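Local coordinates for designed Anbu Protein (Synthetic construct, PDB 5LOY) that is a designed ancestral-type relative of proteasome beta subunits, probably an N-terminal nucleophile hydrolase, that packs into a helical assembly, at residues A[33-38]-A[204-209]; A[59-64]-A[90-95]; A[115-118]-A[122-125]. One frame throughout, in Å; residues are numbered along the deposited sequence.

Contact 1: residues A[33-38]-A[204-209]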
loop_
_atom_site.group_PDB
_atom_site.type_symbol
_atom_site.label_atom_id
_atom_site.label_comp_id
_atom_site.label_asym_id
_atom_site.label_seq_id
_atom_site.Cartn_x
_atom_site.Cartn_y
_atom_site.Cartn_z
ATOM N N MET A 33 -6.229 -10.606 -18.335
ATOM C CA MET A 33 -5.853 -12.005 -18.212
ATOM C C MET A 33 -6.016 -12.661 -19.567
ATOM O O MET A 33 -7.076 -12.528 -20.205
ATOM C CB MET A 33 -6.741 -12.702 -17.184
ATOM C CG MET A 33 -6.435 -14.182 -16.967
ATOM S SD MET A 33 -7.462 -14.987 -15.720
ATOM C CE MET A 33 -6.842 -14.202 -14.236
ATOM N N HIS A 34 -4.956 -13.357 -20.003
ATOM C CA HIS A 34 -4.920 -14.060 -21.289
ATOM C C HIS A 34 -4.419 -15.493 -21.060
ATOM O O HIS A 34 -3.400 -15.712 -20.408
ATOM C CB HIS A 34 -3.996 -13.348 -22.284
ATOM C CG HIS A 34 -4.273 -11.889 -22.423
ATOM N ND1 HIS A 34 -5.029 -11.365 -23.451
ATOM C CD2 HIS A 34 -3.919 -10.837 -21.643
ATOM C CE1 HIS A 34 -5.116 -10.053 -23.310
ATOM N NE2 HIS A 34 -4.456 -9.708 -22.218
ATOM N N VAL A 35 -5.132 -16.455 -21.631
ATOM C CA VAL A 35 -4.883 -17.856 -21.397
ATOM C C VAL A 35 -4.527 -18.585 -22.699
ATOM O O VAL A 35 -5.201 -18.450 -23.711
ATOM C CB VAL A 35 -6.115 -18.509 -20.757
ATOM C CG1 VAL A 35 -5.880 -19.996 -20.542
ATOM C CG2 VAL A 35 -6.434 -17.824 -19.440
ATOM N N PHE A 36 -3.436 -19.341 -22.647
ATOM C CA PHE A 36 -3.001 -20.185 -23.752
ATOM C C PHE A 36 -3.027 -21.616 -23.224
ATOM O O PHE A 36 -2.302 -21.952 -22.304
ATOM C CB PHE A 36 -1.610 -19.742 -24.211
ATOM C CG PHE A 36 -1.531 -18.274 -24.507
ATOM C CD1 PHE A 36 -1.336 -17.365 -23.490
ATOM C CD2 PHE A 36 -1.725 -17.792 -25.807
ATOM C CE1 PHE A 36 -1.304 -15.999 -23.757
ATOM C CE2 PHE A 36 -1.696 -16.424 -26.092
ATOM C CZ PHE A 36 -1.481 -15.528 -25.056
ATOM N N GLU A 37 -3.905 -22.432 -23.787
ATOM C CA GLU A 37 -4.177 -23.756 -23.269
ATOM C C GLU A 37 -4.084 -24.782 -24.411
ATOM O O GLU A 37 -4.662 -24.574 -25.480
ATOM C CB GLU A 37 -5.570 -23.788 -22.623
ATOM C CG GLU A 37 -5.953 -25.145 -22.011
ATOM C CD GLU A 37 -7.412 -25.254 -21.531
ATOM O OE1 GLU A 37 -8.281 -24.512 -22.042
ATOM O OE2 GLU A 37 -7.706 -26.089 -20.636
ATOM N N VAL A 38 -3.335 -25.868 -24.192
ATOM C CA VAL A 38 -3.494 -27.103 -24.974
ATOM C C VAL A 38 -3.904 -28.177 -23.979
ATOM O O VAL A 38 -3.079 -28.674 -23.227
ATOM C CB VAL A 38 -2.213 -27.528 -25.708
ATOM C CG1 VAL A 38 -2.440 -28.832 -26.472
ATOM C CG2 VAL A 38 -1.769 -26.432 -26.657
ATOM N N GLY A 204 -9.102 -25.462 -14.840
ATOM C CA GLY A 204 -10.145 -26.093 -14.012
ATOM C C GLY A 204 -11.245 -25.112 -13.662
ATOM O O GLY A 204 -12.393 -25.310 -14.021
ATOM N N HIS A 205 -10.871 -24.032 -12.988
ATOM C CA HIS A 205 -11.824 -23.007 -12.603
ATOM C C HIS A 205 -11.381 -21.635 -13.093
ATOM O O HIS A 205 -10.245 -21.198 -12.869
ATOM C CB HIS A 205 -12.072 -22.954 -11.088
ATOM C CG HIS A 205 -12.534 -24.255 -10.490
ATOM N ND1 HIS A 205 -11.869 -24.928 -9.476
ATOM C CD2 HIS A 205 -13.642 -24.985 -10.758
ATOM C CE1 HIS A 205 -12.547 -26.024 -9.168
ATOM N NE2 HIS A 205 -13.626 -26.077 -9.927
ATOM N N ARG A 206 -12.287 -20.960 -13.785
ATOM C CA ARG A 206 -12.030 -19.629 -14.292
ATOM C C ARG A 206 -13.352 -18.894 -14.395
ATOM O O ARG A 206 -14.295 -19.394 -15.007
ATOM C CB ARG A 206 -11.326 -19.720 -15.638
ATOM C CG ARG A 206 -11.728 -18.722 -16.707
ATOM C CD ARG A 206 -10.735 -17.620 -16.930
ATOM N NE ARG A 206 -10.364 -17.563 -18.348
ATOM C CZ ARG A 206 -9.969 -16.466 -18.996
ATOM N NH1 ARG A 206 -9.638 -16.558 -20.285
ATOM N NH2 ARG A 206 -9.885 -15.282 -18.372
ATOM N N ARG A 207 -13.430 -17.721 -13.781
ATOM C CA ARG A 207 -14.602 -16.882 -13.960
ATOM C C ARG A 207 -14.362 -15.391 -13.809
ATOM O O ARG A 207 -13.297 -14.947 -13.394
ATOM C CB ARG A 207 -15.751 -17.326 -13.049
ATOM C CG ARG A 207 -15.577 -17.023 -11.578
ATOM C CD ARG A 207 -16.718 -17.681 -10.797
ATOM N NE ARG A 207 -16.778 -17.205 -9.412
ATOM C CZ ARG A 207 -17.587 -16.242 -8.952
ATOM N NH1 ARG A 207 -18.436 -15.612 -9.754
ATOM N NH2 ARG A 207 -17.532 -15.909 -7.669
ATOM N N ARG A 208 -15.396 -14.655 -14.197
ATOM C CA ARG A 208 -15.474 -13.223 -14.110
ATOM C C ARG A 208 -16.387 -12.848 -12.915
ATOM O O ARG A 208 -17.469 -13.389 -12.741
ATOM C CB ARG A 208 -16.005 -12.701 -15.450
ATOM C CG ARG A 208 -16.314 -11.209 -15.515
ATOM C CD ARG A 208 -16.169 -10.624 -16.933
ATOM N NE ARG A 208 -14.805 -10.138 -17.186
ATOM C CZ ARG A 208 -14.484 -9.215 -18.089
ATOM N NH1 ARG A 208 -15.421 -8.693 -18.861
ATOM N NH2 ARG A 208 -13.214 -8.822 -18.231
ATOM N N ILE A 209 -15.901 -11.944 -12.076
ATOM C CA ILE A 209 -16.607 -11.493 -10.888
ATOM C C ILE A 209 -17.013 -10.036 -11.073
ATOM O O ILE A 209 -16.153 -9.158 -11.104
ATOM C CB ILE A 209 -15.677 -11.609 -9.675
ATOM C CG1 ILE A 209 -15.403 -13.081 -9.372
ATOM C CG2 ILE A 209 -16.291 -10.964 -8.439
ATOM C CD1 ILE A 209 -14.284 -13.305 -8.374
HETATM O O HOH W 1 -8.129 -15.592 -22.877
#

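Contact 2: residues A[59-64]-A[90-95]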
loop_
_atom_site.group_PDB
_atom_site.type_symbol
_atom_site.label_atom_id
_atom_site.label_comp_id
_atom_site.label_asym_id
_atom_site.label_seq_id
_atom_site.Cartn_x
_atom_site.Cartn_y
_atom_site.Cartn_z
ATOM N N ILE A 59 1.025 -8.539 -26.807
ATOM C CA ILE A 59 0.127 -9.651 -27.064
ATOM C C ILE A 59 0.018 -9.942 -28.564
ATOM O O ILE A 59 0.035 -11.093 -28.966
ATOM C CB ILE A 59 -1.269 -9.390 -26.526
ATOM C CG1 ILE A 59 -1.261 -9.240 -25.005
ATOM C CG2 ILE A 59 -2.207 -10.516 -26.888
ATOM C CD1 ILE A 59 -0.603 -10.394 -24.292
ATOM N N SER A 60 -0.079 -8.911 -29.389
ATOM C CA SER A 60 -0.225 -9.109 -30.834
ATOM C C SER A 60 1.006 -9.783 -31.416
ATOM O O SER A 60 0.902 -10.599 -32.319
ATOM C CB SER A 60 -0.436 -7.783 -31.544
ATOM O OG SER A 60 -0.576 -7.955 -32.943
ATOM N N LEU A 61 2.169 -9.438 -30.888
ATOM C CA LEU A 61 3.432 -10.011 -31.344
ATOM C C LEU A 61 3.546 -11.505 -30.963
ATOM O O LEU A 61 4.036 -12.292 -31.735
ATOM C CB LEU A 61 4.577 -9.216 -30.719
ATOM C CG LEU A 61 5.930 -9.175 -31.375
ATOM C CD1 LEU A 61 5.817 -8.929 -32.860
ATOM C CD2 LEU A 61 6.739 -8.064 -30.732
ATOM N N LEU A 62 3.105 -11.864 -29.753
ATOM C CA LEU A 62 3.148 -13.237 -29.249
ATOM C C LEU A 62 2.174 -14.161 -29.936
ATOM O O LEU A 62 2.336 -15.359 -29.836
ATOM C CB LEU A 62 2.836 -13.282 -27.745
ATOM C CG LEU A 62 3.869 -12.569 -26.887
ATOM C CD1 LEU A 62 3.387 -12.394 -25.460
ATOM C CD2 LEU A 62 5.198 -13.304 -26.926
ATOM N N GLU A 63 1.140 -13.609 -30.569
ATOM C CA GLU A 63 0.145 -14.389 -31.293
ATOM C C GLU A 63 0.406 -14.440 -32.798
ATOM O O GLU A 63 -0.353 -15.083 -33.520
ATOM C CB GLU A 63 -1.249 -13.803 -31.076
ATOM C CG GLU A 63 -1.781 -13.871 -29.646
ATOM C CD GLU A 63 -3.117 -13.119 -29.457
ATOM O OE1 GLU A 63 -3.524 -12.318 -30.354
ATOM O OE2 GLU A 63 -3.781 -13.352 -28.408
ATOM N N GLU A 64 1.455 -13.784 -33.290
ATOM C CA GLU A 64 1.676 -13.719 -34.739
ATOM C C GLU A 64 1.764 -15.124 -35.341
ATOM O O GLU A 64 2.654 -15.904 -34.985
ATOM C CB GLU A 64 2.908 -12.875 -35.101
ATOM C CG GLU A 64 2.560 -11.422 -35.419
ATOM C CD GLU A 64 3.779 -10.544 -35.704
ATOM O OE1 GLU A 64 4.812 -11.054 -36.194
ATOM O OE2 GLU A 64 3.693 -9.321 -35.447
ATOM N N LEU A 90 8.342 -7.515 -25.502
ATOM C CA LEU A 90 8.324 -6.222 -24.875
ATOM C C LEU A 90 9.456 -5.327 -25.374
ATOM O O LEU A 90 9.219 -4.169 -25.688
ATOM C CB LEU A 90 8.383 -6.387 -23.361
ATOM C CG LEU A 90 8.370 -5.109 -22.524
ATOM C CD1 LEU A 90 7.182 -4.217 -22.855
ATOM C CD2 LEU A 90 8.352 -5.445 -21.038
ATOM N N ARG A 91 10.682 -5.836 -25.474
ATOM C CA ARG A 91 11.776 -5.006 -25.982
ATOM C C ARG A 91 11.613 -4.612 -27.432
ATOM O O ARG A 91 11.978 -3.499 -27.810
ATOM C CB ARG A 91 13.100 -5.709 -25.870
ATOM C CG ARG A 91 13.652 -5.715 -24.477
ATOM C CD ARG A 91 14.656 -6.835 -24.379
ATOM N NE ARG A 91 15.206 -6.939 -23.038
ATOM C CZ ARG A 91 15.848 -8.006 -22.581
ATOM N NH1 ARG A 91 16.001 -9.075 -23.366
ATOM N NH2 ARG A 91 16.324 -8.009 -21.338
ATOM N N GLU A 92 11.110 -5.535 -28.246
ATOM C CA GLU A 92 10.845 -5.259 -29.649
ATOM C C GLU A 92 9.808 -4.126 -29.759
ATOM O O GLU A 92 9.990 -3.207 -30.537
ATOM C CB GLU A 92 10.399 -6.536 -30.392
ATOM C CG GLU A 92 10.231 -6.399 -31.909
ATOM C CD GLU A 92 10.177 -7.747 -32.670
ATOM O OE1 GLU A 92 10.750 -8.752 -32.178
ATOM O OE2 GLU A 92 9.569 -7.806 -33.781
ATOM N N VAL A 93 8.742 -4.176 -28.972
ATOM C CA VAL A 93 7.728 -3.122 -29.014
ATOM C C VAL A 93 8.268 -1.759 -28.548
ATOM O O VAL A 93 7.998 -0.742 -29.177
ATOM C CB VAL A 93 6.488 -3.527 -28.199
ATOM C CG1 VAL A 93 5.544 -2.351 -28.028
ATOM C CG2 VAL A 93 5.791 -4.697 -28.870
ATOM N N GLN A 94 9.061 -1.745 -27.485
ATOM C CA GLN A 94 9.635 -0.497 -26.973
ATOM C C GLN A 94 10.616 0.183 -27.947
ATOM O O GLN A 94 10.737 1.396 -27.944
ATOM C CB GLN A 94 10.320 -0.722 -25.617
ATOM C CG GLN A 94 9.397 -1.170 -24.484
ATOM C CD GLN A 94 8.721 -0.013 -23.775
ATOM O OE1 GLN A 94 7.666 0.455 -24.188
ATOM N NE2 GLN A 94 9.323 0.444 -22.698
ATOM N N ALA A 95 11.320 -0.584 -28.774
ATOM C CA ALA A 95 12.173 0.022 -29.787
ATOM C C ALA A 95 11.389 0.655 -30.964
ATOM O O ALA A 95 11.999 1.244 -31.844
ATOM C CB ALA A 95 13.182 -0.992 -30.301
#

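Contact 3: residues A[115-118]-A[122-125]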
loop_
_atom_site.group_PDB
_atom_site.type_symbol
_atom_site.label_atom_id
_atom_site.label_comp_id
_atom_site.label_asym_id
_atom_site.label_seq_id
_atom_site.Cartn_x
_atom_site.Cartn_y
_atom_site.Cartn_z
ATOM N N GLY A 115 2.630 -17.345 -15.798
ATOM C CA GLY A 115 2.747 -18.630 -15.098
ATOM C C GLY A 115 1.960 -19.743 -15.722
ATOM O O GLY A 115 1.174 -19.525 -16.633
ATOM N N GLY A 116 2.181 -20.952 -15.245
ATOM C CA GLY A 116 1.488 -22.108 -15.780
ATOM C C GLY A 116 2.258 -23.394 -15.570
ATOM O O GLY A 116 3.149 -23.452 -14.732
ATOM N N GLN A 117 1.911 -24.418 -16.351
ATOM C CA GLN A 117 2.568 -25.705 -16.261
ATOM C C GLN A 117 2.647 -26.347 -17.636
ATOM O O GLN A 117 1.695 -26.329 -18.395
ATOM C CB GLN A 117 1.845 -26.619 -15.279
ATOM C CG GLN A 117 2.499 -27.983 -15.168
ATOM C CD GLN A 117 1.992 -28.806 -14.002
ATOM O OE1 GLN A 117 0.849 -28.679 -13.571
ATOM N NE2 GLN A 117 2.836 -29.674 -13.504
ATOM N N ILE A 118 3.803 -26.922 -17.939
ATOM C CA ILE A 118 4.028 -27.649 -19.184
ATOM C C ILE A 118 4.291 -29.095 -18.795
ATOM O O ILE A 118 4.990 -29.333 -17.838
ATOM C CB ILE A 118 5.213 -27.020 -19.928
ATOM C CG1 ILE A 118 4.769 -25.676 -20.516
ATOM C CG2 ILE A 118 5.721 -27.932 -21.017
ATOM C CD1 ILE A 118 5.905 -24.778 -20.978
ATOM N N PRO A 122 7.276 -28.933 -13.197
ATOM C CA PRO A 122 6.262 -28.472 -12.251
ATOM C C PRO A 122 5.618 -27.155 -12.664
ATOM O O PRO A 122 5.997 -26.569 -13.678
ATOM C CB PRO A 122 7.043 -28.310 -10.937
ATOM C CG PRO A 122 8.484 -28.343 -11.308
ATOM C CD PRO A 122 8.581 -29.159 -12.556
ATOM N N PRO A 123 4.616 -26.704 -11.900
ATOM C CA PRO A 123 4.048 -25.369 -12.130
ATOM C C PRO A 123 5.051 -24.286 -11.767
ATOM O O PRO A 123 5.770 -24.441 -10.779
ATOM C CB PRO A 123 2.830 -25.308 -11.183
ATOM C CG PRO A 123 2.596 -26.703 -10.723
ATOM C CD PRO A 123 3.900 -27.435 -10.839
ATOM N N ARG A 124 5.089 -23.207 -12.555
ATOM C CA ARG A 124 6.068 -22.132 -12.376
ATOM C C ARG A 124 5.423 -20.755 -12.579
ATOM O O ARG A 124 4.377 -20.633 -13.232
ATOM C CB ARG A 124 7.241 -22.320 -13.336
ATOM C CG ARG A 124 8.024 -23.604 -13.110
ATOM C CD ARG A 124 9.018 -23.884 -14.228
ATOM N NE ARG A 124 10.244 -23.102 -14.075
ATOM C CZ ARG A 124 11.300 -23.168 -14.888
ATOM N NH1 ARG A 124 11.291 -23.968 -15.962
ATOM N NH2 ARG A 124 12.365 -22.416 -14.638
ATOM N N LEU A 125 6.055 -19.735 -12.011
ATOM C CA LEU A 125 5.509 -18.392 -11.986
ATOM C C LEU A 125 6.626 -17.355 -12.139
ATOM O O LEU A 125 7.627 -17.411 -11.401
ATOM C CB LEU A 125 4.806 -18.173 -10.660
ATOM C CG LEU A 125 4.127 -16.814 -10.489
ATOM C CD1 LEU A 125 2.984 -16.691 -11.491
ATOM C CD2 LEU A 125 3.612 -16.616 -9.068
#

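Contact 1: residues A[33-38]-A[204-209]
Arg206 reaches out of strand 205-209 and lays its guanidinium group against Met33 and Val35 of strand 33-38, an example of a long side chain bridging two facing sheets whose backbones do not meet. The backbones stay far apart, with the CA atoms of Val35 and Arg206 10.2 Å from each other, so the direct contacts are made by side chains. Val35 meets the flat group over one face: its CG2 methyl stands 3.5 Å from Arg206 NH1, set off from the middle of the group toward its rim. With CG1 anti to the backbone N (chi1 178°), it is the other methyl, the one beside that N, that is presented to the arginine. Met33 comes in obliquely, its SD 3.6 Å from Arg206 NH2 and its CG 3.9 Å from the same NH2. The methionine is fully extended as far as the sulfur and turns only at chi3 (-70°), which swings its terminal methyl aside. The chain of Arg206 bends on the way to the guanidinium and runs past both partners in the opposite sense. No direct hydrogen bond crosses the contact. A water in the plane of the guanidinium, at its edge, accepts weak bonds from Arg206 NH1 (3.2 Å) and Val35 N (3.4 Å), a loose link between one side chain and the facing backbone. Met33 is buried between the two sheets, touching Leu194, Phe14 and Ser16 on one and Val45 and Leu47 on the other, while Arg206 also packs on Leu194 and lies against Arg31. Strand 33-38 is bonded to strand 42-50 and strand 205-209 to strand 191-197; on strand 205-209 itself, His205 stacks on Trp239 of the second subunit.

Contact 2: residues A[59-64]-A[90-95]
Glu92 on helix 79-94 and Leu61 near the end of helix 52-62 cross at about a right angle, and the acidic side chain works here mainly through its carbons. Starting at the helix, Glu92 CB already lies 4.0 Å from Leu61 CD2. CG is at the same distance from that methyl, 4.0 Å, and so is CD, again 4.0 Å from Leu61 CD2, so the methyl sits about equally far from CB, CG and the carboxylate carbon, lying across the glutamate chain. This follows from the shape of the glutamate: CG is anti to the backbone N (chi1 -174°) and the chain continues extended, leaving one long flank for the methyl. At the far end OE2 passes to the other branch of the leucine, 4.0 Å from Leu61 CD1. Neighbouring Val93 completes the grip on CD2, its CG2 methyl also 4.0 Å away, a plain apolar touch made as the two branched side chains pass flank to flank, pointing opposite ways. No hydrogen bond joins the segments. Like charge lies nearby but not in contact: Glu64 OE1 is 6.2 Å from Glu92 OE2, which might slightly disfavour the ionisation of both. The contact lies at the surface, where the helices continue to pack on each other with small and branched residues: Leu61 and Leu62 on Ala89, Leu62 on Val86, Val93 on Ala57 and Val58, and Leu90 on Thr54. Helix 52-62 follows strand 42-50, and helix 79-94 leads on toward strand 110-118; Gln94 NE2 bonds Asn109 OD1, just before that strand begins.

Contact 3: residues A[115-118]-A[122-125]
Gly115 and Gly116 run antiparallel to Arg124 and Leu125 in a beta hairpin. Gly116 and Arg124 form the hydrogen-bonded pair, with Gly116 N donating to Arg124 O (3.0 Å) and Arg124 N to Gly116 O (2.9 Å, 166° at the hydrogen). That second carbonyl also takes a CA-H...O contact from Pro123 CA at 3.4 Å. Gly115 and Leu125 make the adjoining non-hydrogen-bonded pair, their CA atoms 4.2 Å apart. Gly116 has backbone angles that call for a glycine, and at Gly115 the absence of a side chain lets Leu125 CD1 settle 4.1 Å from CA. Extended from chi1 (179°) onward, Gln117 lies side by side with the ring of Pro123, pointing the same way, its NE2 3.6 Å from Pro123 CD. OE1 is held from outside the hairpin by Tyr196 OH and Asp199 N, and NE2 by Glu121 O in the hairpin's own turn. Arg124 leads away to salt bridges with Glu136 and Glu121. Leu125 and Pro123 touch Phe14 and Leu12 of strand 11-21 in the other sheet, whereas Arg124 packs on Met79 and Phe80 of helix 79-94, and strand 110-118 is bonded on its far side to strand 42-50.

Overall arrangement
Taken together, the three contacts sample successive layers of the helix-sheet-sheet-helix sandwich expected of this proteasome-type fold. Contact 3 joins strands within one sheet, contact 1 spans from the outermost strand of that sheet, 33-38, to the facing sheet, and contact 2 pairs two helices lying on the sheet of strands 33-38 and 110-118. Contacts 1 and 3 have the closest centres, 14 Å apart, although their nearest atoms stay about 7 Å apart. Contact 2 lies 22 Å from each, centre to centre, yet it touches contact 1 where His34 NE2 packs 4.3 Å from Ile59 CG1; from contact 3 its nearest atoms are about 11 Å away. In sequence, contact 1 encloses the other two, which follow one another.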